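Local structure of elastase inhibitor AFUEI (Aspergillus fumigatus Af293, 3W0E) at residues A[6-11]-A[28-33]; A[19-24]-A[52-57]. The protein inhibits elastases, acting on the elastase of its own fungus as a nanomolar non-competitive inhibitor and also on human leukocyte elastase. All coordinates share one frame; numbering follows the deposited sequence.

Interaction 1. Residues A[6-11]-A[28-33]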
# COMPACT_ATOMS: atom_id res chain seq x y z
N GLU A 6 -9.01 -1.39 5.96
CA GLU A 6 -8.17 -0.29 6.42
C GLU A 6 -7.91 -0.37 7.92
O GLU A 6 -6.83 -0.01 8.39
CB GLU A 6 -8.82 1.06 6.06
CG GLU A 6 -7.83 2.18 5.79
CD GLU A 6 -6.90 1.87 4.62
OE1 GLU A 6 -5.68 1.66 4.87
OE2 GLU A 6 -7.36 1.86 3.46
N LYS A 7 -8.92 -0.83 8.66
CA LYS A 7 -8.78 -1.04 10.09
C LYS A 7 -7.71 -2.09 10.37
O LYS A 7 -6.81 -1.87 11.17
CB LYS A 7 -10.11 -1.52 10.69
CG LYS A 7 -11.14 -0.44 10.93
CD LYS A 7 -12.30 -1.03 11.73
CE LYS A 7 -13.23 0.04 12.29
NZ LYS A 7 -14.26 -0.56 13.19
N GLU A 8 -7.85 -3.25 9.71
CA GLU A 8 -6.89 -4.33 9.88
C GLU A 8 -5.49 -3.98 9.35
O GLU A 8 -4.48 -4.32 9.98
CB GLU A 8 -7.42 -5.64 9.27
CG GLU A 8 -8.65 -6.19 9.99
CD GLU A 8 -9.10 -7.55 9.48
OE1 GLU A 8 -8.85 -7.86 8.30
OE2 GLU A 8 -9.72 -8.30 10.27
N ALA A 9 -5.40 -3.30 8.21
CA ALA A 9 -4.09 -2.88 7.73
C ALA A 9 -3.42 -1.97 8.77
O ALA A 9 -2.20 -1.95 8.89
CB ALA A 9 -4.19 -2.19 6.39
N GLN A 10 -4.24 -1.25 9.52
CA GLN A 10 -3.74 -0.36 10.57
C GLN A 10 -3.27 -1.16 11.78
O GLN A 10 -2.20 -0.90 12.32
CB GLN A 10 -4.83 0.63 11.00
CG GLN A 10 -4.42 1.56 12.14
CD GLN A 10 -3.48 2.66 11.69
OE1 GLN A 10 -3.02 2.66 10.54
NE2 GLN A 10 -3.20 3.61 12.58
N PHE A 11 -4.10 -2.12 12.18
CA PHE A 11 -3.78 -3.04 13.27
C PHE A 11 -2.46 -3.75 12.98
O PHE A 11 -1.62 -3.92 13.87
CB PHE A 11 -4.89 -4.07 13.42
CG PHE A 11 -4.55 -5.21 14.35
CD1 PHE A 11 -4.10 -6.42 13.85
CD2 PHE A 11 -4.69 -5.08 15.72
CE1 PHE A 11 -3.79 -7.47 14.69
CE2 PHE A 11 -4.37 -6.12 16.57
CZ PHE A 11 -3.92 -7.32 16.06
N ALA A 28 -7.33 -14.88 11.97
CA ALA A 28 -7.98 -13.84 12.78
C ALA A 28 -8.43 -12.63 11.96
O ALA A 28 -9.33 -11.89 12.36
CB ALA A 28 -7.06 -13.39 13.92
N LEU A 29 -7.81 -12.42 10.79
CA LEU A 29 -8.18 -11.31 9.92
C LEU A 29 -9.51 -11.57 9.21
O LEU A 29 -9.73 -12.66 8.67
CB LEU A 29 -7.07 -11.02 8.91
CG LEU A 29 -5.75 -10.59 9.54
CD1 LEU A 29 -4.61 -10.67 8.52
CD2 LEU A 29 -5.87 -9.17 10.11
N GLN A 30 -10.38 -10.57 9.21
CA GLN A 30 -11.71 -10.70 8.63
C GLN A 30 -11.80 -10.12 7.21
O GLN A 30 -12.80 -10.31 6.51
CB GLN A 30 -12.75 -10.05 9.54
CG GLN A 30 -12.52 -10.35 11.03
CD GLN A 30 -13.10 -9.28 11.96
OE1 GLN A 30 -14.14 -8.68 11.66
NE2 GLN A 30 -12.43 -9.04 13.08
N SER A 31 -10.76 -9.45 6.74
CA SER A 31 -10.76 -8.90 5.39
C SER A 31 -10.91 -9.98 4.34
O SER A 31 -10.47 -11.08 4.54
CB SER A 31 -9.49 -8.10 5.11
OG SER A 31 -9.45 -6.90 5.82
N ASN A 32 -11.52 -9.64 3.22
CA ASN A 32 -11.64 -10.56 2.11
C ASN A 32 -11.68 -9.80 0.78
O ASN A 32 -12.59 -9.04 0.56
CB ASN A 32 -12.91 -11.40 2.29
CG ASN A 32 -13.05 -12.50 1.27
OD1 ASN A 32 -14.11 -13.07 1.10
ND2 ASN A 32 -11.99 -12.77 0.56
N PRO A 33 -10.70 -9.96 -0.08
CA PRO A 33 -9.68 -11.00 0.01
C PRO A 33 -8.42 -10.53 0.68
O PRO A 33 -8.25 -9.36 0.84
CB PRO A 33 -9.36 -11.26 -1.44
CG PRO A 33 -9.69 -10.01 -2.12
CD PRO A 33 -10.85 -9.46 -1.45

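Interaction 2. Residues A[19-24]-A[52-57]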
# COMPACT_ATOMS: atom_id res chain seq x y z
N GLN A 19 6.49 -9.78 13.09
CA GLN A 19 5.98 -11.08 13.50
C GLN A 19 5.77 -11.97 12.29
O GLN A 19 5.46 -11.48 11.19
CB GLN A 19 4.66 -10.91 14.24
CG GLN A 19 4.70 -9.78 15.23
CD GLN A 19 5.09 -10.21 16.61
OE1 GLN A 19 6.26 -10.53 16.85
NE2 GLN A 19 4.12 -10.24 17.53
N PRO A 20 5.94 -13.28 12.49
CA PRO A 20 5.69 -14.27 11.45
C PRO A 20 4.20 -14.26 11.09
O PRO A 20 3.35 -14.14 11.99
CB PRO A 20 6.04 -15.60 12.12
CG PRO A 20 5.98 -15.34 13.58
CD PRO A 20 6.38 -13.90 13.75
N TYR A 21 3.90 -14.35 9.80
CA TYR A 21 2.52 -14.39 9.36
C TYR A 21 2.00 -15.83 9.45
O TYR A 21 2.05 -16.58 8.48
CB TYR A 21 2.40 -13.86 7.94
CG TYR A 21 0.97 -13.72 7.51
CD1 TYR A 21 0.10 -12.89 8.21
CD2 TYR A 21 0.49 -14.43 6.44
CE1 TYR A 21 -1.23 -12.77 7.82
CE2 TYR A 21 -0.83 -14.32 6.04
CZ TYR A 21 -1.68 -13.49 6.73
OH TYR A 21 -3.00 -13.40 6.32
N THR A 22 1.51 -16.19 10.63
CA THR A 22 1.14 -17.56 10.93
C THR A 22 -0.30 -17.80 10.55
O THR A 22 -1.04 -16.86 10.27
CB THR A 22 1.27 -17.83 12.43
OG1 THR A 22 0.41 -16.92 13.13
CG2 THR A 22 2.72 -17.59 12.89
N ASP A 23 -0.73 -19.06 10.57
CA ASP A 23 -2.14 -19.35 10.31
C ASP A 23 -3.01 -18.71 11.37
O ASP A 23 -4.12 -18.26 11.08
CB ASP A 23 -2.39 -20.85 10.26
CG ASP A 23 -1.57 -21.54 9.19
OD1 ASP A 23 -1.45 -20.97 8.09
OD2 ASP A 23 -1.03 -22.63 9.47
N ALA A 24 -2.51 -18.62 12.60
CA ALA A 24 -3.30 -18.02 13.67
C ALA A 24 -3.56 -16.54 13.41
O ALA A 24 -4.67 -16.04 13.61
CB ALA A 24 -2.64 -18.23 15.02
N LEU A 52 -6.81 -6.77 1.44
CA LEU A 52 -5.76 -6.51 2.39
C LEU A 52 -4.50 -7.20 1.88
O LEU A 52 -4.50 -8.40 1.62
CB LEU A 52 -6.12 -7.03 3.77
CG LEU A 52 -5.01 -6.94 4.81
CD1 LEU A 52 -4.50 -5.49 4.95
CD2 LEU A 52 -5.51 -7.46 6.16
N ASN A 53 -3.44 -6.41 1.72
CA ASN A 53 -2.15 -6.95 1.31
C ASN A 53 -1.22 -7.02 2.51
O ASN A 53 -0.99 -6.02 3.17
CB ASN A 53 -1.50 -6.09 0.22
CG ASN A 53 -2.31 -6.06 -1.04
OD1 ASN A 53 -2.33 -7.02 -1.80
ND2 ASN A 53 -3.00 -4.95 -1.27
N ILE A 54 -0.72 -8.21 2.79
CA ILE A 54 0.23 -8.40 3.87
C ILE A 54 1.59 -8.64 3.22
O ILE A 54 1.77 -9.62 2.50
CB ILE A 54 -0.14 -9.62 4.69
CG1 ILE A 54 -1.56 -9.47 5.26
CG2 ILE A 54 0.88 -9.83 5.82
CD1 ILE A 54 -1.67 -8.44 6.35
N GLN A 55 2.53 -7.74 3.46
CA GLN A 55 3.82 -7.85 2.81
C GLN A 55 4.78 -8.46 3.81
O GLN A 55 4.90 -7.97 4.95
CB GLN A 55 4.32 -6.47 2.37
CG GLN A 55 5.53 -6.54 1.46
CD GLN A 55 5.63 -5.35 0.51
OE1 GLN A 55 4.88 -4.36 0.63
NE2 GLN A 55 6.54 -5.44 -0.44
N VAL A 56 5.46 -9.53 3.40
CA VAL A 56 6.39 -10.21 4.30
C VAL A 56 7.80 -10.17 3.69
O VAL A 56 7.99 -9.91 2.49
CB VAL A 56 5.93 -11.67 4.59
CG1 VAL A 56 4.56 -11.69 5.29
CG2 VAL A 56 5.87 -12.49 3.30
N ASN A 57 8.80 -10.39 4.54
CA ASN A 57 10.16 -10.61 4.03
C ASN A 57 10.41 -12.07 3.67
O ASN A 57 9.48 -12.89 3.66
CB ASN A 57 11.21 -10.09 5.02
CG ASN A 57 11.17 -10.80 6.36
OD1 ASN A 57 10.65 -11.92 6.48
ND2 ASN A 57 11.74 -10.15 7.39

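Interaction 1. Residues A[6-11]-A[28-33]
Glu-8 reaches from segment 6-11 of helix 2-15 to the chain at 28-33 and shows how one carboxylate can hold two backbone amides of a loop, those of Gln-30 and Ser-31. With CG beside the backbone N (chi1 -66°) and an extended chain beyond it (chi2 -174°), the head is carried straight out from the helix. There it accepts three hydrogen bonds. OE2 takes the backbone N of Gln-30 at 2.6 Å on its syn lone pair, and the bond is practically straight at 179°. OE1 serves two donors of one residue: Ser-31 N lies 2.9 Å away on the syn side, tilted out of the carboxylate plane, while Ser-31 OG comes to 2.7 Å from above that plane, on the same face. The serine hydroxyl sits beside its own backbone N, which is what lets both groups converge on a single oxygen. Leu-29 crosses the glutamate side chain obliquely, with CD2 3.7 Å from the carboxylate carbon Glu-8 CD and 3.9 Å from Glu-8 CB. A buried, probably charged carboxylate is thereby matched by two successive amides and a hydroxyl. In this I78-family protein, the helix-borne carboxylate thus joins helix 2-15 to the loop before strand 34-37.

Interaction 2. Residues A[19-24]-A[52-57]
Tyr-21 lays its ring under Ile-54 CG2 and its CB against Val-56 of strand 52-56, an example of an aromatic side chain fitted against the apolar face of a sheet. The two main side chains, Tyr-21 and Ile-54, cross at about a right angle. Ile-54 CG2 stands over one face of the ring, 4.2 Å from its centroid and 19° off the normal, a CH-pi contact displaced toward the rim. Its nearest ring atom is Tyr-21 CD1, at 4.0 Å; Ile-54 CG1 comes to 4.2 Å from Tyr-21 CE1. Nearer the tyrosine backbone, Val-56 CG1 meets Tyr-21 CB at 4.0 Å. The side chain therefore starts beside Val-56 and carries its ring to Ile-54, two residues earlier in the strand. Tyr-21 CG is anti to the backbone N (chi1 -173°), which sends the ring inward from an inverse gamma turn centred on the tyrosine itself. No hydrogen bond joins the two segments, and the contact rests on apolar surfaces. Thr-22, the last residue of the turn, is also the N-cap of helix 23-28, its OG1 bonded to the N of Val-25. Around the ring, Ile-34 and Val-36 of strand 34-37 and Ile-62 of strand 62-67 also touch Tyr-21, while Val-12 of helix 2-15 packs on Ile-54.

Interactions 1 and 2 illustrate how a small chain can be tied together by contacts whose segments alternate in sequence: 6-11, 19-24, 28-33, 52-57. Their centres lie 11 Å apart, and they meet directly. Leu-52, at the start of strand 52-56, packs against Ala-9 and Ser-31, and its N probably donates a hydrogen bond to Pro-33 O (3.0 Å); Leu-29 also touches the hydroxyl of Tyr-21. Helix 23-28 links the two: it starts within 19-24 and runs up to 28-33. Interaction 1 ties helix 2-15 to the loop after that helix, and interaction 2 fixes the chain before it on the central strand of the three-stranded sheet. Through Leu-52 and the Leu-29 to Tyr-21 contact, the two run into one another.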